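Local structure of dipicolinate synthase subunit A (Bacillus halodurans, 3D4O) at residues 5-11 / 58-64; 19-23 / 278-283; 66-72 / 104-109. The protein probably forms, with a partner subunit, the oxidoreductase that makes dipicolinic acid, the spore compound, from a precursor of the lysine pathway. One frame throughout, in Å; residues are numbered along the deposited sequence.

Contact 1: residues 5-11 / 58-64. With EDO (1,2-ethanediol), chain M.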
ATOM      1  N   GLY C   5      28.741 -29.860  11.999  1.00 42.37           N
ATOM      2  CA  GLY C   5      29.429 -29.821  13.289  1.00 42.21           C
ATOM      3  C   GLY C   5      29.242 -28.515  14.019  1.00 42.02           C
ATOM      4  O   GLY C   5      29.740 -28.327  15.135  1.00 42.56           O
ATOM      5  N   LYS C   6      28.541 -27.600  13.365  1.00 41.56           N
ATOM      6  CA  LYS C   6      28.255 -26.295  13.966  1.00 41.24           C
ATOM      7  C   LYS C   6      26.896 -26.317  14.618  1.00 40.16           C
ATOM      8  O   LYS C   6      25.985 -26.965  14.143  1.00 40.02           O
ATOM      9  CB  LYS C   6      28.441 -25.159  12.964  1.00 41.99           C
ATOM     10  CG  LYS C   6      29.924 -25.015  12.647  1.00 45.76           C
ATOM     11  CD  LYS C   6      30.330 -23.656  12.084  1.00 47.66           C
ATOM     12  CE  LYS C   6      31.845 -23.458  12.284  1.00 48.49           C
ATOM     13  NZ  LYS C   6      32.330 -22.061  12.029  1.00 50.98           N
ATOM     14  N   HIS C   7      26.813 -25.679  15.773  1.00 39.11           N
ATOM     15  CA  HIS C   7      25.577 -25.616  16.534  1.00 38.59           C
ATOM     16  C   HIS C   7      25.172 -24.189  16.747  1.00 38.33           C
ATOM     17  O   HIS C   7      25.901 -23.411  17.353  1.00 39.52           O
ATOM     18  CB  HIS C   7      25.728 -26.356  17.862  1.00 39.64           C
ATOM     19  CG  HIS C   7      24.580 -26.162  18.809  1.00 38.98           C
ATOM     20  ND1 HIS C   7      23.288 -25.945  18.381  1.00 45.26           N
ATOM     21  CD2 HIS C   7      24.518 -26.237  20.159  1.00 40.01           C
ATOM     22  CE1 HIS C   7      22.492 -25.844  19.430  1.00 41.73           C
ATOM     23  NE2 HIS C   7      23.212 -26.022  20.520  1.00 38.56           N
ATOM     24  N   VAL C   8      24.007 -23.849  16.211  1.00 37.84           N
ATOM     25  CA  VAL C   8      23.466 -22.502  16.345  1.00 37.45           C
ATOM     26  C   VAL C   8      22.100 -22.494  17.037  1.00 37.14           C
ATOM     27  O   VAL C   8      21.285 -23.402  16.900  1.00 36.26           O
ATOM     28  CB  VAL C   8      23.375 -21.724  14.968  1.00 37.76           C
ATOM     29  CG1 VAL C   8      24.581 -22.030  14.080  1.00 34.41           C
ATOM     30  CG2 VAL C   8      22.106 -22.049  14.217  1.00 36.64           C
ATOM     31  N   VAL C   9      21.901 -21.452  17.831  1.00 36.76           N
ATOM     32  CA  VAL C   9      20.623 -21.227  18.473  1.00 35.56           C
ATOM     33  C   VAL C   9      20.007 -20.027  17.777  1.00 34.83           C
ATOM     34  O   VAL C   9      20.635 -18.980  17.606  1.00 32.25           O
ATOM     35  CB  VAL C   9      20.712 -21.024  20.008  1.00 36.93           C
ATOM     36  CG1 VAL C   9      21.536 -19.813  20.369  1.00 39.82           C
ATOM     37  CG2 VAL C   9      19.309 -20.895  20.610  1.00 34.85           C
ATOM     38  N   ILE C  10      18.788 -20.264  17.325  1.00 33.75           N
ATOM     39  CA  ILE C  10      17.955 -19.296  16.658  1.00 33.41           C
ATOM     40  C   ILE C  10      16.838 -18.975  17.614  1.00 33.48           C
ATOM     41  O   ILE C  10      16.022 -19.818  17.951  1.00 31.99           O
ATOM     42  CB  ILE C  10      17.390 -19.849  15.326  1.00 33.99           C
ATOM     43  CG1 ILE C  10      18.525 -20.214  14.356  1.00 34.60           C
ATOM     44  CG2 ILE C  10      16.474 -18.840  14.647  1.00 31.61           C
ATOM     45  CD1 ILE C  10      18.057 -20.514  12.908  1.00 33.63           C
ATOM     46  N   ILE C  11      16.815 -17.719  18.027  1.00 34.64           N
ATOM     47  CA  ILE C  11      15.893 -17.228  19.048  1.00 34.75           C
ATOM     48  C   ILE C  11      15.017 -16.150  18.479  1.00 34.86           C
ATOM     49  O   ILE C  11      15.483 -15.073  18.122  1.00 34.68           O
ATOM     50  CB  ILE C  11      16.676 -16.663  20.243  1.00 34.11           C
ATOM     51  CG1 ILE C  11      17.702 -17.702  20.726  1.00 36.67           C
ATOM     52  CG2 ILE C  11      15.737 -16.300  21.404  1.00 36.69           C
ATOM     53  CD1 ILE C  11      18.541 -17.239  21.904  1.00 26.82           C
ATOM     54  N   THR C  58      27.722 -25.455  24.108  1.00 40.01           N
ATOM     55  CA  THR C  58      28.007 -26.173  22.835  1.00 39.26           C
ATOM     56  C   THR C  58      27.597 -25.373  21.596  1.00 40.15           C
ATOM     57  O   THR C  58      27.752 -25.805  20.452  1.00 41.25           O
ATOM     58  CB  THR C  58      27.343 -27.568  22.794  1.00 38.80           C
ATOM     59  OG1 THR C  58      25.919 -27.442  22.900  1.00 38.45           O
ATOM     60  CG2 THR C  58      27.861 -28.436  23.936  1.00 35.68           C
ATOM     61  N   VAL C  59      27.118 -24.173  21.864  1.00 39.58           N
ATOM     62  CA  VAL C  59      26.602 -23.244  20.855  1.00 39.01           C
ATOM     63  C   VAL C  59      27.673 -22.381  20.212  1.00 39.66           C
ATOM     64  O   VAL C  59      28.356 -21.611  20.887  1.00 41.91           O
ATOM     65  CB  VAL C  59      25.559 -22.333  21.509  1.00 38.20           C
ATOM     66  CG1 VAL C  59      25.161 -21.233  20.585  1.00 36.17           C
ATOM     67  CG2 VAL C  59      24.362 -23.190  21.994  1.00 38.24           C
ATOM     68  N   ASP C  60      27.814 -22.510  18.902  1.00 38.81           N
ATOM     69  CA  ASP C  60      28.837 -21.749  18.167  1.00 38.63           C
ATOM     70  C   ASP C  60      28.301 -20.378  17.791  1.00 38.18           C
ATOM     71  O   ASP C  60      29.056 -19.462  17.433  1.00 38.12           O
ATOM     72  CB  ASP C  60      29.276 -22.452  16.872  1.00 39.38           C
ATOM     73  CG  ASP C  60      29.769 -23.883  17.093  1.00 38.78           C
ATOM     74  OD1 ASP C  60      30.984 -24.094  17.248  1.00 42.81           O
ATOM     75  OD2 ASP C  60      28.939 -24.805  17.087  1.00 38.75           O
ATOM     76  N   ALA C  61      26.984 -20.243  17.847  1.00 36.99           N
ATOM     77  CA  ALA C  61      26.367 -18.983  17.443  1.00 36.57           C
ATOM     78  C   ALA C  61      24.922 -18.799  17.843  1.00 36.84           C
ATOM     79  O   ALA C  61      24.104 -19.714  17.814  1.00 36.33           O
ATOM     80  CB  ALA C  61      26.508 -18.789  15.942  1.00 35.54           C
ATOM     81  N   ILE C  62      24.646 -17.549  18.190  1.00 36.82           N
ATOM     82  CA  ILE C  62      23.324 -17.114  18.590  1.00 36.24           C
ATOM     83  C   ILE C  62      22.769 -16.143  17.576  1.00 36.31           C
ATOM     84  O   ILE C  62      23.347 -15.104  17.329  1.00 37.66           O
ATOM     85  CB  ILE C  62      23.372 -16.459  19.971  1.00 36.77           C
ATOM     86  CG1 ILE C  62      23.953 -17.462  20.980  1.00 33.14           C
ATOM     87  CG2 ILE C  62      21.980 -15.934  20.372  1.00 36.10           C
ATOM     88  CD1 ILE C  62      23.944 -16.975  22.411  1.00 34.86           C
ATOM     89  N   LEU C  63      21.636 -16.513  16.992  1.00 35.80           N
ATOM     90  CA  LEU C  63      20.969 -15.702  15.980  1.00 35.63           C
ATOM     91  C   LEU C  63      19.721 -15.085  16.533  1.00 35.63           C
ATOM     92  O   LEU C  63      18.732 -15.759  16.846  1.00 34.47           O
ATOM     93  CB  LEU C  63      20.636 -16.518  14.713  1.00 36.01           C
ATOM     94  CG  LEU C  63      21.705 -16.807  13.640  1.00 35.95           C
ATOM     95  CD1 LEU C  63      23.058 -17.171  14.207  1.00 31.50           C
ATOM     96  CD2 LEU C  63      21.227 -17.906  12.675  1.00 34.52           C
ATOM     97  N   LEU C  64      19.800 -13.769  16.642  1.00 35.56           N
ATOM     98  CA  LEU C  64      18.686 -12.971  17.108  1.00 35.76           C
ATOM     99  C   LEU C  64      17.963 -12.346  15.933  1.00 35.81           C
ATOM    100  O   LEU C  64      18.508 -12.258  14.825  1.00 35.24           O
ATOM    101  CB  LEU C  64      19.172 -11.871  18.051  1.00 36.73           C
ATOM    102  CG  LEU C  64      19.933 -12.295  19.300  1.00 36.27           C
ATOM    103  CD1 LEU C  64      20.252 -11.108  20.152  1.00 36.01           C
ATOM    104  CD2 LEU C  64      19.095 -13.315  20.076  1.00 35.47           C
TER
HETATM  105  C1  EDO M 294      19.386 -12.106  11.333  1.00 30.87           C
HETATM  106  O1  EDO M 294      18.413 -11.589  12.254  1.00 39.75           O
HETATM  107  C2  EDO M 294      20.659 -12.576  12.052  1.00 33.15           C
HETATM  108  O2  EDO M 294      20.291 -13.431  13.141  1.00 29.18           O
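Val-8, Val-9 and Ile-10 pair in parallel with Ala-61, Ile-62 and Leu-63, the strand axes 4.7 Å apart at closest and their directions differing by 21°. In the ladder Val-9 N donates to Ala-61 O, Leu-63 N to Val-9 O (2.7 Å) and Ile-11 N to Leu-63 O, this last bond almost straight. Ahead of it, His-7 and Asp-60 grip each other twice. Asp-60 N reaches His-7 O at 2.6 Å, while the carboxylate turns back so that OD2 accepts from His-7 N, also at 2.6 Å, on its anti side and 26° out of plane. The His-7 ring swings away from its own N (chi1 171°), bringing CD2, at the ring edge, to 3.3 Å from Thr-58 O. These are adjoining central strands of a Rossmann-type sheet, and 30-34 continues the sheet beyond 7-11. On one face Val-9 CG1 lies alongside Ile-62 CG1 at a tight 3.4 Å, with Val-59 CG1 also against it. On the other, covered by helices 15-26 and 274-289, Leu-63 CD2 approaches Ile-10 CG1 at 3.9 Å. Past the strand end, both hydroxyls of a 1,2-ethanediol, probably from the crystallisation liquor, donate to Leu-64 O.

Contact 2: residues 19-23 / 278-283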
ATOM      1  N   GLU C  19      13.346 -18.512   6.427  1.00 34.04           N
ATOM      2  CA  GLU C  19      14.267 -18.712   5.285  1.00 33.68           C
ATOM      3  C   GLU C  19      15.642 -19.088   5.805  1.00 33.63           C
ATOM      4  O   GLU C  19      16.375 -19.883   5.226  1.00 32.68           O
ATOM      5  CB  GLU C  19      14.392 -17.439   4.435  1.00 33.80           C
ATOM      6  CG  GLU C  19      13.132 -17.007   3.765  1.00 35.60           C
ATOM      7  CD  GLU C  19      12.509 -18.089   2.929  1.00 40.61           C
ATOM      8  OE1 GLU C  19      13.245 -18.875   2.270  1.00 36.68           O
ATOM      9  OE2 GLU C  19      11.263 -18.122   2.922  1.00 44.82           O
ATOM     10  N   ILE C  20      15.966 -18.493   6.929  1.00 34.38           N
ATOM     11  CA  ILE C  20      17.254 -18.734   7.594  1.00 36.53           C
ATOM     12  C   ILE C  20      17.247 -20.146   8.159  1.00 36.15           C
ATOM     13  O   ILE C  20      18.188 -20.903   7.963  1.00 37.57           O
ATOM     14  CB  ILE C  20      17.541 -17.701   8.737  1.00 35.97           C
ATOM     15  CG1 ILE C  20      17.542 -16.266   8.179  1.00 36.24           C
ATOM     16  CG2 ILE C  20      18.895 -18.013   9.426  1.00 33.94           C
ATOM     17  CD1 ILE C  20      17.650 -15.183   9.243  1.00 34.52           C
ATOM     18  N   ILE C  21      16.150 -20.513   8.809  1.00 35.93           N
ATOM     19  CA  ILE C  21      16.052 -21.848   9.435  1.00 35.74           C
ATOM     20  C   ILE C  21      16.215 -22.928   8.356  1.00 34.79           C
ATOM     21  O   ILE C  21      16.932 -23.921   8.531  1.00 33.00           O
ATOM     22  CB  ILE C  21      14.711 -22.080  10.165  1.00 36.54           C
ATOM     23  CG1 ILE C  21      14.569 -21.150  11.374  1.00 37.53           C
ATOM     24  CG2 ILE C  21      14.617 -23.526  10.685  1.00 36.60           C
ATOM     25  CD1 ILE C  21      13.150 -21.133  11.954  1.00 38.29           C
ATOM     26  N   ARG C  22      15.584 -22.674   7.224  1.00 33.64           N
ATOM     27  CA  ARG C  22      15.576 -23.641   6.121  1.00 35.13           C
ATOM     28  C   ARG C  22      16.951 -23.861   5.513  1.00 35.40           C
ATOM     29  O   ARG C  22      17.380 -24.990   5.303  1.00 33.92           O
ATOM     30  CB  ARG C  22      14.597 -23.221   5.013  1.00 34.56           C
ATOM     31  N   LYS C  23      17.639 -22.766   5.242  1.00 35.46           N
ATOM     32  CA  LYS C  23      18.928 -22.845   4.587  1.00 37.56           C
ATOM     33  C   LYS C  23      19.952 -23.491   5.491  1.00 37.12           C
ATOM     34  O   LYS C  23      20.695 -24.372   5.066  1.00 37.79           O
ATOM     35  CB  LYS C  23      19.414 -21.473   4.106  1.00 39.21           C
ATOM     36  CG  LYS C  23      20.604 -21.639   3.155  1.00 44.49           C
ATOM     37  CD  LYS C  23      20.833 -20.446   2.242  1.00 51.16           C
ATOM     38  CE  LYS C  23      21.825 -20.839   1.123  1.00 58.37           C
ATOM     39  NZ  LYS C  23      22.295 -19.707   0.251  1.00 59.05           N
ATOM     40  N   GLY C 278      14.538 -12.656   4.015  1.00 34.65           N
ATOM     41  CA  GLY C 278      15.116 -13.754   4.754  1.00 34.43           C
ATOM     42  C   GLY C 278      16.226 -14.481   4.012  1.00 34.38           C
ATOM     43  O   GLY C 278      17.188 -14.951   4.609  1.00 32.61           O
ATOM     44  N   ARG C 279      16.054 -14.612   2.706  1.00 35.41           N
ATOM     45  CA  ARG C 279      17.020 -15.347   1.865  1.00 36.75           C
ATOM     46  C   ARG C 279      18.296 -14.555   1.785  1.00 36.21           C
ATOM     47  O   ARG C 279      19.389 -15.112   1.758  1.00 37.56           O
ATOM     48  CB  ARG C 279      16.462 -15.650   0.464  1.00 38.69           C
ATOM     49  CG  ARG C 279      15.482 -16.791   0.507  1.00 45.43           C
ATOM     50  CD  ARG C 279      14.940 -17.190  -0.857  1.00 52.00           C
ATOM     51  NE  ARG C 279      14.150 -18.411  -0.753  1.00 53.88           N
ATOM     52  CZ  ARG C 279      13.473 -18.955  -1.759  1.00 58.62           C
ATOM     53  NH1 ARG C 279      13.481 -18.380  -2.949  1.00 62.92           N
ATOM     54  NH2 ARG C 279      12.774 -20.068  -1.568  1.00 60.40           N
ATOM     55  N   ILE C 280      18.153 -13.249   1.815  1.00 36.67           N
ATOM     56  CA  ILE C 280      19.334 -12.404   1.798  1.00 38.68           C
ATOM     57  C   ILE C 280      20.143 -12.647   3.063  1.00 37.80           C
ATOM     58  O   ILE C 280      21.343 -12.831   3.005  1.00 35.52           O
ATOM     59  CB  ILE C 280      18.994 -10.952   1.636  1.00 39.89           C
ATOM     60  CG1 ILE C 280      18.636 -10.699   0.155  1.00 45.87           C
ATOM     61  CG2 ILE C 280      20.184 -10.086   2.062  1.00 45.64           C
ATOM     62  CD1 ILE C 280      18.091  -9.314  -0.072  1.00 44.81           C
ATOM     63  N   LEU C 281      19.449 -12.728   4.193  1.00 36.18           N
ATOM     64  CA  LEU C 281      20.123 -12.937   5.484  1.00 36.08           C
ATOM     65  C   LEU C 281      20.721 -14.313   5.573  1.00 36.05           C
ATOM     66  O   LEU C 281      21.848 -14.499   6.081  1.00 35.42           O
ATOM     67  CB  LEU C 281      19.152 -12.756   6.640  1.00 35.75           C
ATOM     68  CG  LEU C 281      18.575 -11.341   6.715  1.00 34.13           C
ATOM     69  CD1 LEU C 281      17.525 -11.287   7.822  1.00 33.56           C
ATOM     70  CD2 LEU C 281      19.733 -10.324   6.932  1.00 36.69           C
ATOM     71  N   ALA C 282      19.958 -15.272   5.058  1.00 36.20           N
ATOM     72  CA  ALA C 282      20.357 -16.685   5.101  1.00 36.81           C
ATOM     73  C   ALA C 282      21.655 -16.858   4.359  1.00 36.29           C
ATOM     74  O   ALA C 282      22.582 -17.494   4.832  1.00 36.89           O
ATOM     75  CB  ALA C 282      19.262 -17.615   4.512  1.00 36.74           C
ATOM     76  N   ASP C 283      21.696 -16.262   3.187  1.00 38.00           N
ATOM     77  CA  ASP C 283      22.881 -16.341   2.326  1.00 39.37           C
ATOM     78  C   ASP C 283      24.129 -15.804   3.020  1.00 38.38           C
ATOM     79  O   ASP C 283      25.202 -16.395   2.933  1.00 39.01           O
ATOM     80  CB  ASP C 283      22.688 -15.539   1.045  1.00 39.09           C
ATOM     81  CG  ASP C 283      21.775 -16.225   0.047  1.00 44.73           C
ATOM     82  OD1 ASP C 283      21.601 -17.456   0.130  1.00 48.54           O
ATOM     83  OD2 ASP C 283      21.257 -15.515  -0.840  1.00 52.09           O
TER
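Glu-19 and Ile-20 pack on Gly-278, Leu-281 and Ala-282 where helix 15-26, which follows the first strand of the N-terminal Rossmann-type sheet, meets helix 274-289 near the end of the chain. The segment axes approach to 8.3 Å and cross at -42°. Apolar and backbone packing accounts for this closeness. Glu-19 CB sits 3.5 Å from Gly-278 C, and a side chain on that glycine would run into Glu-19 CG. Ala-282 CB rests on Ile-20 CA at 3.8 Å and near Lys-23 CB, whereas Ile-20 sends CD1 to Leu-281 CB (3.9 Å). Two salt bridges lie on the same side of this packing, away from Leu-281. Glu-19, bent at chi2, brings its carboxylate obliquely to the edge of the Arg-279 guanidinium: OE1 takes NE at 3.2 Å, which meets it from above the carboxylate plane, the two flat groups standing 81° apart. With an alanine in place of Glu-19, the Arg-279 guanidinium would probably lose this mate and be freer to turn. In the second bridge Lys-23 stretches out, CG anti to the backbone N (chi1 -167°), and runs roughly perpendicular to the Asp-283 side chain, bringing NZ to OD1 at 2.4 Å, too short for the exact separation to be trusted.

Contact 3: residues 66-72 / 104-109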
ATOM      1  N   ILE C  66      16.267  -9.386  13.566  1.00 37.84           N
ATOM      2  CA  ILE C  66      16.871  -8.148  13.076  1.00 37.53           C
ATOM      3  C   ILE C  66      16.798  -7.085  14.159  1.00 38.26           C
ATOM      4  O   ILE C  66      17.715  -6.294  14.337  1.00 38.75           O
ATOM      5  CB  ILE C  66      16.213  -7.671  11.761  1.00 38.40           C
ATOM      6  CG1 ILE C  66      16.721  -8.526  10.594  1.00 34.28           C
ATOM      7  CG2 ILE C  66      16.494  -6.228  11.496  1.00 35.40           C
ATOM      8  CD1 ILE C  66      18.222  -8.497  10.385  1.00 34.09           C
ATOM      9  N   SER C  67      15.714  -7.116  14.919  1.00 38.51           N
ATOM     10  CA  SER C  67      15.476  -6.119  15.997  1.00 37.48           C
ATOM     11  C   SER C  67      16.338  -6.348  17.233  1.00 38.98           C
ATOM     12  O   SER C  67      16.400  -5.506  18.113  1.00 41.03           O
ATOM     13  CB  SER C  67      14.008  -6.148  16.421  1.00 37.57           C
ATOM     14  OG  SER C  67      13.600  -7.471  16.788  1.00 35.66           O
ATOM     15  N   GLY C  68      17.024  -7.480  17.287  1.00 38.05           N
ATOM     16  CA  GLY C  68      17.836  -7.831  18.459  1.00 38.83           C
ATOM     17  C   GLY C  68      16.951  -8.194  19.644  1.00 40.07           C
ATOM     18  O   GLY C  68      16.111  -9.095  19.560  1.00 39.32           O
ATOM     19  N   THR C  69      17.202  -7.519  20.769  1.00 41.47           N
ATOM     20  CA  THR C  69      16.375  -7.649  21.990  1.00 40.58           C
ATOM     21  C   THR C  69      15.898  -6.258  22.355  1.00 41.60           C
ATOM     22  O   THR C  69      16.283  -5.284  21.721  1.00 42.55           O
ATOM     23  CB  THR C  69      17.145  -8.178  23.237  1.00 40.70           C
ATOM     24  OG1 THR C  69      18.104  -7.209  23.657  1.00 39.29           O
ATOM     25  CG2 THR C  69      17.849  -9.482  22.972  1.00 38.45           C
ATOM     26  N   ASN C  70      15.042  -6.146  23.353  1.00 43.39           N
ATOM     27  CA  ASN C  70      14.679  -4.800  23.831  1.00 44.07           C
ATOM     28  C   ASN C  70      15.614  -4.500  24.972  1.00 44.81           C
ATOM     29  O   ASN C  70      16.508  -5.295  25.278  1.00 46.02           O
ATOM     30  CB  ASN C  70      13.209  -4.631  24.221  1.00 43.85           C
ATOM     31  CG  ASN C  70      12.809  -5.368  25.487  1.00 40.99           C
ATOM     32  OD1 ASN C  70      13.598  -6.047  26.144  1.00 42.32           O
ATOM     33  ND2 ASN C  70      11.548  -5.231  25.828  1.00 42.47           N
ATOM     34  N   GLU C  71      15.381  -3.387  25.648  1.00 46.24           N
ATOM     35  CA  GLU C  71      16.302  -2.949  26.718  1.00 45.74           C
ATOM     36  C   GLU C  71      16.288  -3.857  27.920  1.00 44.76           C
ATOM     37  O   GLU C  71      17.129  -3.727  28.806  1.00 46.18           O
ATOM     38  CB  GLU C  71      16.028  -1.510  27.137  1.00 46.44           C
ATOM     39  CG  GLU C  71      16.311  -0.494  26.021  1.00 49.19           C
ATOM     40  CD  GLU C  71      17.782  -0.486  25.580  1.00 52.88           C
ATOM     41  OE1 GLU C  71      18.618  -1.122  26.265  1.00 55.18           O
ATOM     42  OE2 GLU C  71      18.106   0.158  24.552  1.00 50.41           O
ATOM     43  N   ALA C  72      15.347  -4.792  27.933  1.00 43.81           N
ATOM     44  CA  ALA C  72      15.205  -5.735  29.056  1.00 43.42           C
ATOM     45  C   ALA C  72      15.681  -7.120  28.658  1.00 42.93           C
ATOM     46  O   ALA C  72      15.613  -8.065  29.421  1.00 43.05           O
ATOM     47  CB  ALA C  72      13.765  -5.778  29.525  1.00 43.67           C
ATOM     48  N   ILE C 104      20.296  -5.116  14.310  1.00 41.31           N
ATOM     49  CA  ILE C 104      20.736  -3.959  15.090  1.00 42.71           C
ATOM     50  C   ILE C 104      20.957  -4.368  16.517  1.00 43.69           C
ATOM     51  O   ILE C 104      20.713  -5.501  16.915  1.00 44.46           O
ATOM     52  CB  ILE C 104      19.706  -2.781  15.084  1.00 43.33           C
ATOM     53  CG1 ILE C 104      18.411  -3.135  15.814  1.00 46.58           C
ATOM     54  CG2 ILE C 104      19.360  -2.327  13.659  1.00 41.75           C
ATOM     55  CD1 ILE C 104      17.247  -2.165  15.486  1.00 42.38           C
ATOM     56  N   SER C 105      21.427  -3.415  17.293  1.00 44.62           N
ATOM     57  CA  SER C 105      21.617  -3.640  18.727  1.00 44.96           C
ATOM     58  C   SER C 105      21.040  -2.478  19.512  1.00 45.40           C
ATOM     59  O   SER C 105      20.289  -1.649  18.994  1.00 45.70           O
ATOM     60  CB  SER C 105      23.095  -3.802  19.089  1.00 44.28           C
ATOM     61  OG  SER C 105      23.268  -4.243  20.443  1.00 43.34           O
ATOM     62  N   ASN C 106      21.380  -2.481  20.785  1.00 46.31           N
ATOM     63  CA  ASN C 106      21.011  -1.408  21.696  1.00 46.32           C
ATOM     64  C   ASN C 106      21.934  -1.422  22.891  1.00 46.53           C
ATOM     65  O   ASN C 106      22.856  -2.226  22.970  1.00 46.60           O
ATOM     66  CB  ASN C 106      19.555  -1.470  22.138  1.00 46.13           C
ATOM     67  CG  ASN C 106      19.223  -2.718  22.890  1.00 47.12           C
ATOM     68  OD1 ASN C 106      20.098  -3.484  23.284  1.00 51.23           O
ATOM     69  ND2 ASN C 106      17.941  -2.938  23.101  1.00 52.56           N
ATOM     70  N   THR C 107      21.642  -0.559  23.844  1.00 46.61           N
ATOM     71  CA  THR C 107      22.520  -0.398  24.991  1.00 46.82           C
ATOM     72  C   THR C 107      22.568  -1.677  25.814  1.00 45.37           C
ATOM     73  O   THR C 107      23.641  -2.145  26.202  1.00 45.34           O
ATOM     74  CB  THR C 107      22.112   0.824  25.845  1.00 47.66           C
ATOM     75  OG1 THR C 107      20.746   0.688  26.239  1.00 54.98           O
ATOM     76  CG2 THR C 107      22.247   2.117  25.035  1.00 47.33           C
ATOM     77  N   TYR C 108      21.398  -2.265  26.032  1.00 44.50           N
ATOM     78  CA  TYR C 108      21.302  -3.500  26.833  1.00 43.33           C
ATOM     79  C   TYR C 108      22.098  -4.610  26.217  1.00 43.27           C
ATOM     80  O   TYR C 108      22.882  -5.285  26.873  1.00 43.88           O
ATOM     81  CB  TYR C 108      19.869  -4.020  26.927  1.00 42.78           C
ATOM     82  CG  TYR C 108      19.762  -5.396  27.585  1.00 42.09           C
ATOM     83  CD1 TYR C 108      19.841  -6.567  26.837  1.00 42.21           C
ATOM     84  CD2 TYR C 108      19.559  -5.520  28.951  1.00 38.04           C
ATOM     85  CE1 TYR C 108      19.738  -7.822  27.452  1.00 40.49           C
ATOM     86  CE2 TYR C 108      19.460  -6.755  29.557  1.00 38.98           C
ATOM     87  CZ  TYR C 108      19.542  -7.899  28.809  1.00 40.03           C
ATOM     88  OH  TYR C 108      19.440  -9.119  29.444  1.00 36.13           O
ATOM     89  N   LEU C 109      21.845  -4.807  24.935  1.00 42.73           N
ATOM     90  CA  LEU C 109      22.490  -5.898  24.208  1.00 42.11           C
ATOM     91  C   LEU C 109      23.984  -5.644  24.133  1.00 42.08           C
ATOM     92  O   LEU C 109      24.792  -6.555  24.362  1.00 42.25           O
ATOM     93  CB  LEU C 109      21.868  -6.093  22.808  1.00 40.62           C
ATOM     94  CG  LEU C 109      22.347  -7.345  22.070  1.00 39.11           C
ATOM     95  CD1 LEU C 109      22.123  -8.567  22.985  1.00 32.04           C
ATOM     96  CD2 LEU C 109      21.663  -7.502  20.718  1.00 35.56           C
TER
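Asn-106 caps helix 107-116, accepting from Leu-109 N at the N-cap, and Glu-71 of the loop after strand 61-63 adds bonds at the same helix start, accepting from Thr-107 OG1 and Tyr-108 N. In Asn-106 a chi1 of 62° folds the amide back over its own backbone, where OD1 meets Leu-109 N at 2.7 Å, close to the C=O direction. Glu-71 bends at chi2 (-62°) so that OE1 accepts twice, from Thr-107 OG1 at 2.8 Å, above the carboxylate plane, and from Tyr-108 N at 3.0 Å, on the syn lone pair. Its carboxylate is stacked on the Asn-106 amide, their planes 26° apart and the two side chains running antiparallel; OE2 comes to 3.3 Å from Asn-106 CB. The helix end probably favours the charged form of this acid. Tyr-108 carries its ring back along the loop: Ala-72 C lies over one face, offset toward the rim, 3.9 Å from CE2, and OH bonds to Leu-86 O. Asn-70 OD1 accepts from Ala-72 N, making an Asx turn. At the other end Ile-104 N bonds to Ile-66 O (2.8 Å), joining the two segments where they leave neighbouring parallel strands, 61-63 and 99-102, as loops at the C-terminal edge of a Rossmann-type sheet.

How the contacts relate
Contact 1 is the pair of central strands on which contact 2 packs and beyond whose end contact 3 begins. Helix 15-26 packs on both strands: Ile-10 CD1 touches Ile-21 CG1 at 3.9 Å and, from strand 61-63, Leu-63 CD2 meets Ile-20 CG2 at 4.0 Å. Contact 3 continues from the strand end, with Leu-64 CD1 against Leu-109 CD2 at 3.9 Å. The centres of contacts 2 and 3 are about 21 Å apart, yet Leu-281 CD1 reaches Ile-66 CD1 at 3.9 Å. The 1,2-ethanediol at Leu-64 O also lies about 4 Å from the nearest side-chain atoms of Leu-281 and Ile-66, so it touches all three contacts; such molecules often mark pockets.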